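Local coordinates for protein early endosome antigen 1 (PDB 3MJH) that probably acts as an effector of a Rab GTPase in early endosome tethering, this fragment being its N-terminal C2H2 zinc finger, at residues B[22-25]-B[26-30]. Sequence-based numbering, arbitrary orientation.
With ZN (zinc ion), chain G.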
loop_
_atom_site.group_PDB
_atom_site.type_symbol
_atom_site.label_atom_id
_atom_site.label_comp_id
_atom_site.label_asym_id
_atom_site.label_seq_id
_atom_site.Cartn_x
_atom_site.Cartn_y
_atom_site.Cartn_z
ATOM N N PHE B 22 -10.224 9.602 -14.584
ATOM C CA PHE B 22 -9.268 9.613 -15.696
ATOM C C PHE B 22 -9.426 10.869 -16.542
ATOM O O PHE B 22 -8.428 11.517 -16.880
ATOM C CB PHE B 22 -9.462 8.398 -16.606
ATOM C CG PHE B 22 -8.820 7.140 -16.101
ATOM C CD1 PHE B 22 -7.449 6.945 -16.222
ATOM C CD2 PHE B 22 -9.595 6.132 -15.534
ATOM C CE1 PHE B 22 -6.858 5.775 -15.766
ATOM C CE2 PHE B 22 -9.012 4.955 -15.081
ATOM C CZ PHE B 22 -7.636 4.783 -15.198
ATOM N N LYS B 23 -10.676 11.178 -16.909
ATOM C CA LYS B 23 -11.018 12.414 -17.614
ATOM C C LYS B 23 -10.504 13.642 -16.864
ATOM O O LYS B 23 -9.786 14.467 -17.436
ATOM C CB LYS B 23 -12.539 12.538 -17.817
ATOM C CG LYS B 23 -13.106 11.765 -19.005
ATOM C CD LYS B 23 -14.643 11.913 -19.112
ATOM C CE LYS B 23 -15.176 11.180 -20.360
ATOM N NZ LYS B 23 -16.647 11.356 -20.591
ATOM N N HIS B 24 -10.890 13.771 -15.592
ATOM C CA HIS B 24 -10.465 14.906 -14.775
ATOM C C HIS B 24 -8.946 15.039 -14.759
ATOM O O HIS B 24 -8.419 16.108 -15.040
ATOM C CB HIS B 24 -10.987 14.792 -13.339
ATOM C CG HIS B 24 -10.181 15.583 -12.353
ATOM N ND1 HIS B 24 -10.352 16.939 -12.171
ATOM C CD2 HIS B 24 -9.170 15.216 -11.528
ATOM C CE1 HIS B 24 -9.492 17.371 -11.265
ATOM N NE2 HIS B 24 -8.763 16.346 -10.859
ATOM N N TYR B 25 -8.251 13.948 -14.438
ATOM C CA TYR B 25 -6.787 13.958 -14.318
ATOM C C TYR B 25 -6.096 14.425 -15.606
ATOM O O TYR B 25 -5.189 15.254 -15.564
ATOM C CB TYR B 25 -6.253 12.578 -13.909
ATOM C CG TYR B 25 -4.841 12.613 -13.353
ATOM C CD1 TYR B 25 -4.619 12.646 -11.977
ATOM C CD2 TYR B 25 -3.735 12.627 -14.200
ATOM C CE1 TYR B 25 -3.330 12.677 -11.451
ATOM C CE2 TYR B 25 -2.441 12.679 -13.693
ATOM C CZ TYR B 25 -2.249 12.695 -12.311
ATOM O OH TYR B 25 -0.985 12.737 -11.797
ATOM N N GLU B 26 -6.523 13.891 -16.745
ATOM C CA GLU B 26 -5.896 14.253 -18.022
ATOM C C GLU B 26 -6.142 15.713 -18.446
ATOM O O GLU B 26 -5.310 16.321 -19.137
ATOM C CB GLU B 26 -6.325 13.285 -19.132
ATOM C CG GLU B 26 -5.706 11.889 -19.010
ATOM C CD GLU B 26 -4.181 11.908 -19.008
ATOM O OE1 GLU B 26 -3.577 11.227 -18.143
ATOM O OE2 GLU B 26 -3.588 12.600 -19.869
ATOM N N ALA B 27 -7.274 16.265 -18.027
ATOM C CA ALA B 27 -7.624 17.645 -18.345
ATOM C C ALA B 27 -6.909 18.661 -17.453
ATOM O O ALA B 27 -6.712 19.806 -17.844
ATOM C CB ALA B 27 -9.121 17.833 -18.254
ATOM N N VAL B 28 -6.570 18.282 -16.250
ATOM C CA VAL B 28 -6.025 19.229 -15.321
ATOM C C VAL B 28 -4.624 18.942 -14.866
ATOM O O VAL B 28 -3.852 19.831 -14.690
ATOM C CB VAL B 28 -6.889 19.274 -14.120
ATOM C CG1 VAL B 28 -6.277 20.095 -13.091
ATOM C CG2 VAL B 28 -8.202 19.772 -14.486
ATOM N N HIS B 29 -4.221 17.690 -14.801
ATOM C CA HIS B 29 -2.880 17.386 -14.320
ATOM C C HIS B 29 -1.828 16.800 -15.226
ATOM O O HIS B 29 -0.732 16.570 -14.787
ATOM C CB HIS B 29 -2.938 16.481 -13.113
ATOM C CG HIS B 29 -3.886 16.933 -12.077
ATOM N ND1 HIS B 29 -3.818 18.180 -11.524
ATOM C CD2 HIS B 29 -4.939 16.324 -11.516
ATOM C CE1 HIS B 29 -4.786 18.317 -10.656
ATOM N NE2 HIS B 29 -5.469 17.202 -10.630
ATOM N N ASP B 30 -2.133 16.531 -16.472
ATOM C CA ASP B 30 -1.145 15.909 -17.317
ATOM C C ASP B 30 -0.480 16.901 -18.260
ATOM O O ASP B 30 -1.096 17.326 -19.201
ATOM C CB ASP B 30 -1.843 14.805 -18.122
ATOM C CG ASP B 30 -0.967 14.186 -19.134
ATOM O OD1 ASP B 30 -0.051 14.840 -19.587
ATOM O OD2 ASP B 30 -1.208 13.052 -19.503
HETATM ZN ZN ZN G . -7.294 16.595 -9.451
#
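H29 meets both Y25 and H24 at the C-terminal end of a single helix, and its side chain links an aromatic contact to a metal bond. Its CB lies over the centre of the Y25 ring, 3.9 Å from the centroid and only 11° off the ring normal, a clear CH-pi contact. The same CB also passes 3.5 Å from Y25 O, the carbonyl that accepts H29 N in a 2.7 Å hydrogen bond. Next along the chain, CG stays near that oxygen, while CD2, on the edge of the imidazole, lies over the tyrosine face, 3.7 Å from Y25 CD1. The two rings thus pack edge-to-face, their planes at 68°. With CG anti to the carbonyl carbon (chi1 -49°), the imidazole can rest on the tyrosine and still bring H29 NE2 to 2.3 Å from zinc; CE1 flanks the metal beside NE2. V28 CG1 covers one face of this imidazole toward its rim.

H24 reaches the same ion from five residues earlier in the chain: CG is anti to the backbone N, and H24 NE2 binds zinc at 2.0 Å. Sharing the metal brings the two NE2 atoms to 3.4 Å without a hydrogen bond, and the imidazoles meet obliquely. V28 CG2 lies near H24 CE1, adding an aliphatic contact beside the ligands. The E26 and A27 amides bond to F22 O and K23 O as i to i+4 helical bonds.

Y25 OH is hydrogen-bonded to a basic side chain of the partner protein, so this face of the helix meets it. The Y25 side chain also packs against C8 and Q10. C8 and C11, from the segment preceding strand 14-15, complete the Cys2His2 site of this zinc finger, and the metal thereby joins that segment to helix 18-28.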